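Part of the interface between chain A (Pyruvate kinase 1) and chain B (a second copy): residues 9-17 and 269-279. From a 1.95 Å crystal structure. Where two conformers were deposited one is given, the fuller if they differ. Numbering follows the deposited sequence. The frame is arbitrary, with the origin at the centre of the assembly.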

# COMPACT_ATOMS: atom_id res chain seq x y z
N GLY A 9 13.91 13.51 -1.07
CA GLY A 9 13.34 14.87 -1.12
C GLY A 9 13.69 15.76 0.07
O GLY A 9 13.29 16.91 0.11
N LEU A 10 14.51 15.27 1.01
CA LEU A 10 14.88 16.08 2.20
C LEU A 10 15.79 17.23 1.77
O LEU A 10 16.57 17.08 0.86
CB LEU A 10 15.62 15.22 3.21
CG LEU A 10 14.81 14.14 3.92
CD1 LEU A 10 15.77 13.19 4.64
CD2 LEU A 10 13.82 14.77 4.88
N SER A 11 15.66 18.39 2.42
CA SER A 11 16.67 19.48 2.25
C SER A 11 17.24 19.95 3.59
O SER A 11 16.49 20.29 4.49
CB SER A 11 16.07 20.67 1.50
OG SER A 11 17.00 21.75 1.40
N ILE A 12 18.57 20.01 3.70
CA ILE A 12 19.22 20.67 4.86
C ILE A 12 19.01 22.18 4.88
O ILE A 12 19.41 22.86 5.82
CB ILE A 12 20.75 20.38 4.90
CG1 ILE A 12 21.45 20.99 3.67
CG2 ILE A 12 21.01 18.89 5.03
CD1 ILE A 12 22.85 21.55 3.93
N PHE A 13 18.49 22.72 3.80
CA PHE A 13 18.43 24.19 3.64
C PHE A 13 17.13 24.81 4.17
O PHE A 13 17.09 25.99 4.47
CB PHE A 13 18.68 24.59 2.19
CG PHE A 13 19.90 23.95 1.59
CD1 PHE A 13 19.78 22.88 0.70
CD2 PHE A 13 21.18 24.37 1.97
CE1 PHE A 13 20.91 22.27 0.18
CE2 PHE A 13 22.31 23.76 1.44
CZ PHE A 13 22.17 22.70 0.56
N GLU A 14 16.09 24.01 4.35
CA GLU A 14 14.76 24.54 4.74
C GLU A 14 14.72 24.83 6.23
O GLU A 14 15.40 24.16 7.01
CB GLU A 14 13.66 23.53 4.40
CG GLU A 14 13.67 23.05 2.95
CD GLU A 14 13.10 24.07 1.99
OE1 GLU A 14 13.89 24.75 1.29
OE2 GLU A 14 11.85 24.21 1.94
N PRO A 15 13.79 25.72 6.66
CA PRO A 15 13.66 26.01 8.09
C PRO A 15 13.11 24.79 8.85
O PRO A 15 12.35 24.01 8.28
CB PRO A 15 12.62 27.15 8.12
CG PRO A 15 12.78 27.81 6.77
CD PRO A 15 13.03 26.67 5.82
N VAL A 16 13.60 24.58 10.06
CA VAL A 16 13.16 23.44 10.87
C VAL A 16 11.92 23.81 11.66
O VAL A 16 11.54 24.99 11.72
CB VAL A 16 14.29 22.93 11.80
CG1 VAL A 16 15.45 22.43 10.96
CG2 VAL A 16 14.74 24.03 12.76
N ALA A 17 11.22 22.80 12.18
CA ALA A 17 10.06 23.01 13.05
C ALA A 17 10.38 24.07 14.12
O ALA A 17 11.46 24.04 14.73
CB ALA A 17 9.65 21.69 13.72
N GLU B 269 31.42 22.04 8.60
CA GLU B 269 30.98 22.95 7.54
C GLU B 269 29.50 23.31 7.62
O GLU B 269 29.12 24.41 7.24
CB GLU B 269 31.31 22.39 6.15
CG GLU B 269 32.80 22.19 5.91
CD GLU B 269 33.51 23.50 5.56
OE1 GLU B 269 34.69 23.66 5.94
OE2 GLU B 269 32.88 24.37 4.92
N ILE B 270 28.66 22.36 8.04
CA ILE B 270 27.24 22.65 8.32
C ILE B 270 26.96 22.35 9.77
O ILE B 270 27.79 21.73 10.43
CB ILE B 270 26.30 21.84 7.38
CG1 ILE B 270 26.32 20.34 7.74
CG2 ILE B 270 26.74 22.00 5.92
CD1 ILE B 270 25.33 19.50 6.94
N PRO B 271 25.83 22.85 10.30
CA PRO B 271 25.52 22.60 11.71
C PRO B 271 25.49 21.09 11.97
O PRO B 271 24.98 20.33 11.15
CB PRO B 271 24.12 23.20 11.87
CG PRO B 271 24.07 24.30 10.82
CD PRO B 271 24.84 23.73 9.65
N ALA B 272 26.14 20.66 13.04
CA ALA B 272 26.39 19.21 13.25
C ALA B 272 25.07 18.41 13.21
O ALA B 272 25.02 17.28 12.69
CB ALA B 272 27.12 18.98 14.59
N GLU B 273 23.99 19.01 13.72
CA GLU B 273 22.69 18.33 13.77
C GLU B 273 22.06 18.10 12.38
O GLU B 273 21.29 17.16 12.20
CB GLU B 273 21.72 19.06 14.72
CG GLU B 273 21.20 20.39 14.18
CD GLU B 273 22.09 21.56 14.56
OE1 GLU B 273 23.26 21.33 14.98
OE2 GLU B 273 21.62 22.71 14.46
N LYS B 274 22.53 18.84 11.36
CA LYS B 274 22.01 18.67 10.01
C LYS B 274 22.66 17.50 9.29
O LYS B 274 22.22 17.13 8.22
CB LYS B 274 22.17 19.95 9.18
CG LYS B 274 21.29 21.11 9.66
CD LYS B 274 21.25 22.27 8.68
CE LYS B 274 20.29 23.34 9.17
NZ LYS B 274 18.89 22.83 9.18
N VAL B 275 23.77 17.00 9.83
CA VAL B 275 24.49 15.91 9.15
C VAL B 275 23.59 14.66 9.02
O VAL B 275 23.67 13.93 8.03
CB VAL B 275 25.80 15.55 9.90
CG1 VAL B 275 26.45 14.31 9.27
CG2 VAL B 275 26.78 16.73 9.87
N CYS B 276 22.74 14.41 10.01
CA CYS B 276 21.83 13.26 9.97
C CYS B 276 20.88 13.33 8.78
O CYS B 276 20.65 12.34 8.10
CB CYS B 276 21.06 13.08 11.31
SG CYS B 276 19.89 14.39 11.82
N VAL B 277 20.38 14.54 8.49
CA VAL B 277 19.50 14.75 7.34
C VAL B 277 20.24 14.60 6.01
O VAL B 277 19.75 13.97 5.09
CB VAL B 277 18.86 16.15 7.40
CG1 VAL B 277 18.03 16.41 6.15
CG2 VAL B 277 18.00 16.26 8.65
N ALA B 278 21.43 15.22 5.91
CA ALA B 278 22.27 15.04 4.74
C ALA B 278 22.58 13.58 4.49
O ALA B 278 22.55 13.14 3.37
CB ALA B 278 23.57 15.83 4.90
N GLN B 279 22.95 12.86 5.54
CA GLN B 279 23.31 11.45 5.39
C GLN B 279 22.15 10.64 4.77
O GLN B 279 22.37 9.85 3.85
CB GLN B 279 23.68 10.86 6.76
CG GLN B 279 23.97 9.37 6.72
CD GLN B 279 24.51 8.85 8.06
OE1 GLN B 279 25.26 9.54 8.75
NE2 GLN B 279 24.15 7.63 8.40
O HOH W 1 17.45 24.92 8.59

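This contact joins an irregular segment of chain A to a turn and the beginning of a helix in chain B. Residues 9-17 of chain A form no regular helix or strand. In chain B, the chain leaves one helix at B:Ile270 and then turns into a second helix, which includes B:Val275 to B:Gln279 and continues beyond the stretch. A backbone hydrogen bond from B:Lys274 N to B:Pro271 O, at 2.9 Å, holds the turn, and one from B:Ala278 N to B:Lys274 O, at 3.1 Å, belongs to the helix. The two backbones come nearest at A:Ile12 and B:Lys274, whose CA atoms are 6.2 Å apart. No backbone-to-backbone hydrogen bond crosses the contact. Side chains fill the space between them, and the two stretches together bury 345 Å².

A:Ile12 covers the most surface, 116 Å². Its CA-to-CB bond points sideways, yet its branches reach several residues of chain B. A:Ile12 CG2 lies 4.0 Å from B:Val277 CG1 and also 4.0 Å from B:Ala278 CB. The same methyl is 3.8 Å from the backbone atom B:Ala278 N. A:Ile12 CD1 extends to B:Ile270 CG2, at 4.4 Å. These apolar contacts are at van der Waals range, and they help to keep the isoleucine out of water.

B:Val277 is the main apolar partner on the helix and is covered over 68 Å². Its CA-to-CB bond points toward the chain A stretch, with chi1 in the t rotamer. Besides A:Ile12, its CG1 meets A:Leu10 CB at 4.0 Å. One valine methyl thus packs against the side chains of both A:Leu10 and A:Ile12.

B:Lys274, covered over 67 Å², adds the polar part. Its CA-to-CB bond points toward the chain A stretch, and the side chain is extended through chi2 and chi3, both t, before chi4 turns to m. The aliphatic portion passes A:Ile12, with B:Lys274 CD 4.3 Å from A:Ile12 CB. The ammonium group then reaches the chain A backbone. B:Lys274 NZ donates a weak hydrogen bond to A:Ile12 O at 3.4 Å. It is also hydrogen-bonded elsewhere in the structure. Water 1 also links the two chains, with shorter hydrogen bonds: it accepts from B:Lys274 NZ at 2.6 Å and donates to A:Glu14 O at 2.7 Å. The lysine thus connects to two chain A carbonyls, one directly and one through water. A:Val16 CG1 lies 3.9 Å from B:Lys274 NZ, close to the ammonium group but without a polar group to offer it.

Within chain A, A:Phe13 N donates to A:Ser11 OG at 3.0 Å. This bond spans A:Ile12, joining the residues before and after it. The CA-to-CB bonds of A:Ser11 and A:Phe13 point away from chain B.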